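Local coordinates for predicted ancestral HMA domain of Pik-1 from Oryza spp. (Synthetic construct, PDB 7BNT), which probably binds a fungal AVR-Pik effector, as the heavy-metal-associated domain integrated into the rice immune receptor Pik-1 does, at residues S21-L26 against D44-V49; L26-S29 against S35-L38. One frame throughout, in Å; residues are numbered along the deposited sequence.

Interaction 1 (S21-L26 against D44-V49); sequences SKAMAL and DKIEVV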
loop_
_atom_site.group_PDB
_atom_site.type_symbol
_atom_site.label_atom_id
_atom_site.label_comp_id
_atom_site.label_asym_id
_atom_site.label_seq_id
_atom_site.Cartn_x
_atom_site.Cartn_y
_atom_site.Cartn_z
ATOM N N SER B 21 -1.984 -10.559 7.395
ATOM C CA SER B 21 -0.580 -10.357 7.813
ATOM C C SER B 21 0.392 -11.271 7.040
ATOM O O SER B 21 1.509 -10.794 6.703
ATOM C CB SER B 21 -0.473 -10.536 9.293
ATOM O OG SER B 21 -1.089 -9.443 9.975
ATOM N N LYS B 22 0.003 -12.517 6.743
ATOM C CA LYS B 22 0.806 -13.438 5.892
ATOM C C LYS B 22 0.962 -12.803 4.491
ATOM O O LYS B 22 2.049 -12.867 3.900
ATOM C CB LYS B 22 0.154 -14.819 5.828
ATOM C CG LYS B 22 0.966 -15.864 5.095
ATOM C CD LYS B 22 0.511 -17.300 5.325
ATOM C CE LYS B 22 1.442 -18.295 4.652
ATOM N NZ LYS B 22 1.512 -19.591 5.367
ATOM N N ALA B 23 -0.102 -12.203 3.950
ATOM C CA ALA B 23 -0.060 -11.557 2.624
ATOM C C ALA B 23 0.914 -10.369 2.684
ATOM O O ALA B 23 1.746 -10.223 1.791
ATOM C CB ALA B 23 -1.434 -11.140 2.183
ATOM N N MET B 24 0.795 -9.550 3.736
ATOM C CA MET B 24 1.690 -8.389 3.979
ATOM C C MET B 24 3.144 -8.871 4.010
ATOM O O MET B 24 3.992 -8.270 3.343
ATOM C CB MET B 24 1.332 -7.680 5.289
ATOM C CG MET B 24 0.127 -6.748 5.173
ATOM S SD MET B 24 0.468 -5.204 4.269
ATOM C CE MET B 24 1.212 -4.222 5.558
ATOM N N ALA B 25 3.408 -9.939 4.751
ATOM C CA ALA B 25 4.765 -10.490 4.911
ATOM C C ALA B 25 5.307 -10.971 3.564
ATOM O O ALA B 25 6.478 -10.672 3.225
ATOM C CB ALA B 25 4.774 -11.620 5.903
ATOM N N LEU B 26 4.486 -11.681 2.804
ATOM C CA LEU B 26 4.928 -12.194 1.487
ATOM C C LEU B 26 5.294 -11.009 0.599
ATOM O O LEU B 26 6.394 -11.009 -0.020
ATOM C CB LEU B 26 3.852 -13.077 0.869
ATOM C CG LEU B 26 4.234 -13.715 -0.464
ATOM C CD1 LEU B 26 3.417 -14.978 -0.694
ATOM C CD2 LEU B 26 4.044 -12.769 -1.641
ATOM N N ASP B 44 -8.467 -4.100 2.852
ATOM C CA ASP B 44 -8.425 -5.444 2.224
ATOM C C ASP B 44 -7.487 -5.444 1.016
ATOM O O ASP B 44 -7.511 -6.406 0.219
ATOM C CB ASP B 44 -9.837 -5.868 1.817
ATOM C CG ASP B 44 -10.574 -4.946 0.868
ATOM O OD1 ASP B 44 -10.091 -3.827 0.637
ATOM O OD2 ASP B 44 -11.662 -5.378 0.364
ATOM N N LYS B 45 -6.706 -4.394 0.852
ATOM C CA LYS B 45 -5.795 -4.286 -0.293
ATOM C C LYS B 45 -4.426 -3.901 0.214
ATOM O O LYS B 45 -4.322 -3.156 1.179
ATOM C CB LYS B 45 -6.326 -3.272 -1.295
ATOM C CG LYS B 45 -7.680 -3.643 -1.875
ATOM C CD LYS B 45 -8.402 -2.489 -2.439
ATOM C CE LYS B 45 -9.783 -2.869 -2.893
ATOM N NZ LYS B 45 -10.798 -2.509 -1.901
ATOM N N ILE B 46 -3.423 -4.410 -0.482
ATOM C CA ILE B 46 -2.018 -4.062 -0.219
ATOM C C ILE B 46 -1.550 -3.200 -1.372
ATOM O O ILE B 46 -1.642 -3.605 -2.536
ATOM C CB ILE B 46 -1.130 -5.300 -0.041
ATOM C CG1 ILE B 46 -1.638 -6.211 1.082
ATOM C CG2 ILE B 46 0.323 -4.881 0.183
ATOM C CD1 ILE B 46 -0.897 -7.514 1.166
ATOM N N GLU B 47 -1.115 -2.004 -1.021
ATOM C CA GLU B 47 -0.446 -1.097 -1.972
ATOM C C GLU B 47 1.056 -1.277 -1.814
ATOM O O GLU B 47 1.574 -1.126 -0.698
ATOM C CB GLU B 47 -0.859 0.318 -1.654
ATOM C CG GLU B 47 -0.459 1.338 -2.663
ATOM C CD GLU B 47 -1.135 2.651 -2.252
ATOM O OE1 GLU B 47 -0.577 3.385 -1.421
ATOM O OE2 GLU B 47 -2.290 2.905 -2.684
ATOM N N VAL B 48 1.734 -1.618 -2.897
ATOM C CA VAL B 48 3.193 -1.872 -2.823
ATOM C C VAL B 48 3.875 -0.972 -3.843
ATOM O O VAL B 48 3.372 -0.807 -4.968
ATOM C CB VAL B 48 3.548 -3.353 -3.007
ATOM C CG1 VAL B 48 3.015 -3.887 -4.314
ATOM C CG2 VAL B 48 5.046 -3.581 -2.903
ATOM N N VAL B 49 4.993 -0.408 -3.394
ATOM C CA VAL B 49 5.835 0.528 -4.166
ATOM C C VAL B 49 7.241 -0.060 -4.226
ATOM O O VAL B 49 7.775 -0.542 -3.214
ATOM C CB VAL B 49 5.817 1.932 -3.559
ATOM C CG1 VAL B 49 6.869 2.847 -4.156
ATOM C CG2 VAL B 49 4.443 2.526 -3.715
#

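Interaction 2 (L26-S29 against S35-L38); sequences LVAS and SVAL. With EDO (1,2-ethanediol), chain D.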
loop_
_atom_site.group_PDB
_atom_site.type_symbol
_atom_site.label_atom_id
_atom_site.label_comp_id
_atom_site.label_asym_id
_atom_site.label_seq_id
_atom_site.Cartn_x
_atom_site.Cartn_y
_atom_site.Cartn_z
ATOM N N LEU B 26 4.486 -11.681 2.804
ATOM C CA LEU B 26 4.928 -12.194 1.487
ATOM C C LEU B 26 5.294 -11.009 0.599
ATOM O O LEU B 26 6.394 -11.009 -0.020
ATOM C CB LEU B 26 3.852 -13.077 0.869
ATOM C CG LEU B 26 4.234 -13.715 -0.464
ATOM C CD1 LEU B 26 3.417 -14.978 -0.694
ATOM C CD2 LEU B 26 4.044 -12.769 -1.641
ATOM N N VAL B 27 4.417 -10.009 0.505
ATOM C CA VAL B 27 4.709 -8.863 -0.391
ATOM C C VAL B 27 5.955 -8.142 0.117
ATOM O O VAL B 27 6.857 -7.863 -0.689
ATOM C CB VAL B 27 3.501 -7.931 -0.516
ATOM C CG1 VAL B 27 3.867 -6.730 -1.372
ATOM C CG2 VAL B 27 2.304 -8.695 -1.081
ATOM N N ALA B 28 6.023 -7.848 1.407
ATOM C CA ALA B 28 7.142 -7.073 1.973
ATOM C C ALA B 28 8.485 -7.791 1.688
ATOM O O ALA B 28 9.482 -7.097 1.549
ATOM C CB ALA B 28 6.929 -6.856 3.448
ATOM N N SER B 29 8.488 -9.132 1.666
ATOM C CA SER B 29 9.631 -10.065 1.498
ATOM C C SER B 29 10.136 -10.070 0.048
ATOM O O SER B 29 11.245 -10.613 -0.181
ATOM C CB SER B 29 9.263 -11.493 1.978
ATOM O OG SER B 29 8.643 -12.288 0.955
ATOM N N SER B 35 8.105 -0.407 -0.044
ATOM C CA SER B 35 7.107 -0.133 0.999
ATOM C C SER B 35 5.807 -0.846 0.661
ATOM O O SER B 35 5.494 -1.053 -0.521
ATOM C CB SER B 35 6.907 1.353 1.236
ATOM O OG SER B 35 6.637 2.017 0.019
ATOM N N VAL B 36 5.057 -1.125 1.726
ATOM C CA VAL B 36 3.738 -1.792 1.606
ATOM C C VAL B 36 2.807 -1.099 2.589
ATOM O O VAL B 36 3.241 -0.726 3.681
ATOM C CB VAL B 36 3.783 -3.301 1.915
ATOM C CG1 VAL B 36 4.623 -4.016 0.892
ATOM C CG2 VAL B 36 4.278 -3.589 3.311
ATOM N N ALA B 37 1.530 -1.015 2.231
ATOM C CA ALA B 37 0.506 -0.467 3.143
ATOM C C ALA B 37 -0.831 -1.137 2.888
ATOM O O ALA B 37 -1.175 -1.442 1.744
ATOM C CB ALA B 37 0.380 1.033 2.970
ATOM N N LEU B 38 -1.580 -1.311 3.965
ATOM C CA LEU B 38 -2.991 -1.718 3.860
ATOM C C LEU B 38 -3.829 -0.500 3.467
ATOM O O LEU B 38 -3.788 0.520 4.157
ATOM C CB LEU B 38 -3.489 -2.283 5.174
ATOM C CG LEU B 38 -2.965 -3.654 5.503
ATOM C CD1 LEU B 38 -3.432 -4.034 6.904
ATOM C CD2 LEU B 38 -3.460 -4.661 4.478
HETATM C C1 EDO D . 12.959 -6.620 1.061
HETATM O O1 EDO D . 12.395 -7.791 0.496
HETATM C C2 EDO D . 13.500 -5.701 0.029
HETATM O O2 EDO D . 12.686 -5.634 -1.146
#

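Interaction 1 (S21-L26 against D44-V49)
Ile46 pushes its CD1 methyl against the helix between Ala23 and Met24, and this methyl makes the tight part of the contact. Ile46 CD1 lies 3.7 Å from Met24 N, so the strand's long apolar branch meets backbone as well as side chain. From Ile46 CD1 to Ala23 CB the distance is 3.8 Å. Alanine suits position 23 because its single methyl lets the helix settle close to the sheet. The isoleucine's CG1 stands anti to its own carbonyl carbon (chi1 -57°) and its chain runs on extended, which gives CD1 the reach to the helix. Met24 closes over the branch point: in one of its two modelled conformers Met24 SD sits 4.0 Å from Ile46 CG1, the flexible thioether bent at chi2 and chi3. Cutting Ile46 back to an alanine here is likely to open a gap below Ala23 and leave the Met24 sulfur with one apolar neighbour fewer. The loose side is the helix's outer face, where Lys22 is exposed to solvent. At the bulged start of the strand, beside the chain of another protein, Lys45 NZ forms a salt bridge with Asp44 OD1 at 2.9 Å. Helices 17-28 and 55-65, packed on a four-stranded antiparallel sheet in a beta-alpha-beta-beta-alpha-beta chain, make the ferredoxin-like fold of heavy-metal-associated domains.

Interaction 2 (L26-S29 against S35-L38)
Val27 carries CG1 anti to its backbone N (chi1 177°), while Val36 holds its own CG1 anti to the carbonyl carbon (chi1 -65°); these two settings bring Val27 CG1 and Val36 CG1 together at 3.6 Å. The two valine side chains pass each other running opposite ways, and between them the CG1 methyls do the touching. Val36 CG1 also approaches the helix backbone, 4.1 Å from Ala28 CA. Val36 CG2, wedged between the N and C of its own backbone, lies 4.2 Å from Ala28 CB. Valine fits the strand because its branched CB offers two methyls to the helix at once; alanine fits position 28 because a short side chain leaves the strand room to come near. At the end of this segment, Ser29 OG donates to Leu26 O at 2.8 Å, tilted 25° from the carbonyl plane, and Ser29 N adds a weak bond to that oxygen. Thr30 OG1 bonds there too, so small hydroxyls satisfy a carbonyl near the end of the helix. A 1,2-ethanediol molecule, probably from the crystallisation liquor, places O1 3.1 Å from Ser29 O and close to Ala28 O. Across the interface Ala28 packs on Ala28 of the second subunit, whose strand pairs antiparallel with residues 35-37 and extends the sheet. Within the chain, Val27 touches Leu62 of helix 55-65 and Ile46 and Val48 of strand 45-50, while Val36 also touches Met24 and Val48.

In the fold
Interactions 1 and 2 seat successive parts of helix 17-28 on neighbouring strands, with centres about 4 Å apart and Leu26 common to both. Backbone bonds join the strands: Glu47 N is 2.8 Å from Ala37 O and Val49 N is 3.0 Å from Ser35 O, both probable hydrogen bonds. Beneath the helix, Val48 CG2, in one of the two modelled conformers of Val48, packs 3.7 Å from Val27 CG1 and so joins the two contacts into one apolar layer. Ile46, Val48 and Val36 serve this layer, whereas Ser35, Ala37, Glu47 and Val49 touch the chain of another protein, consistent with an effector-binding surface. Both interactions also touch the second subunit.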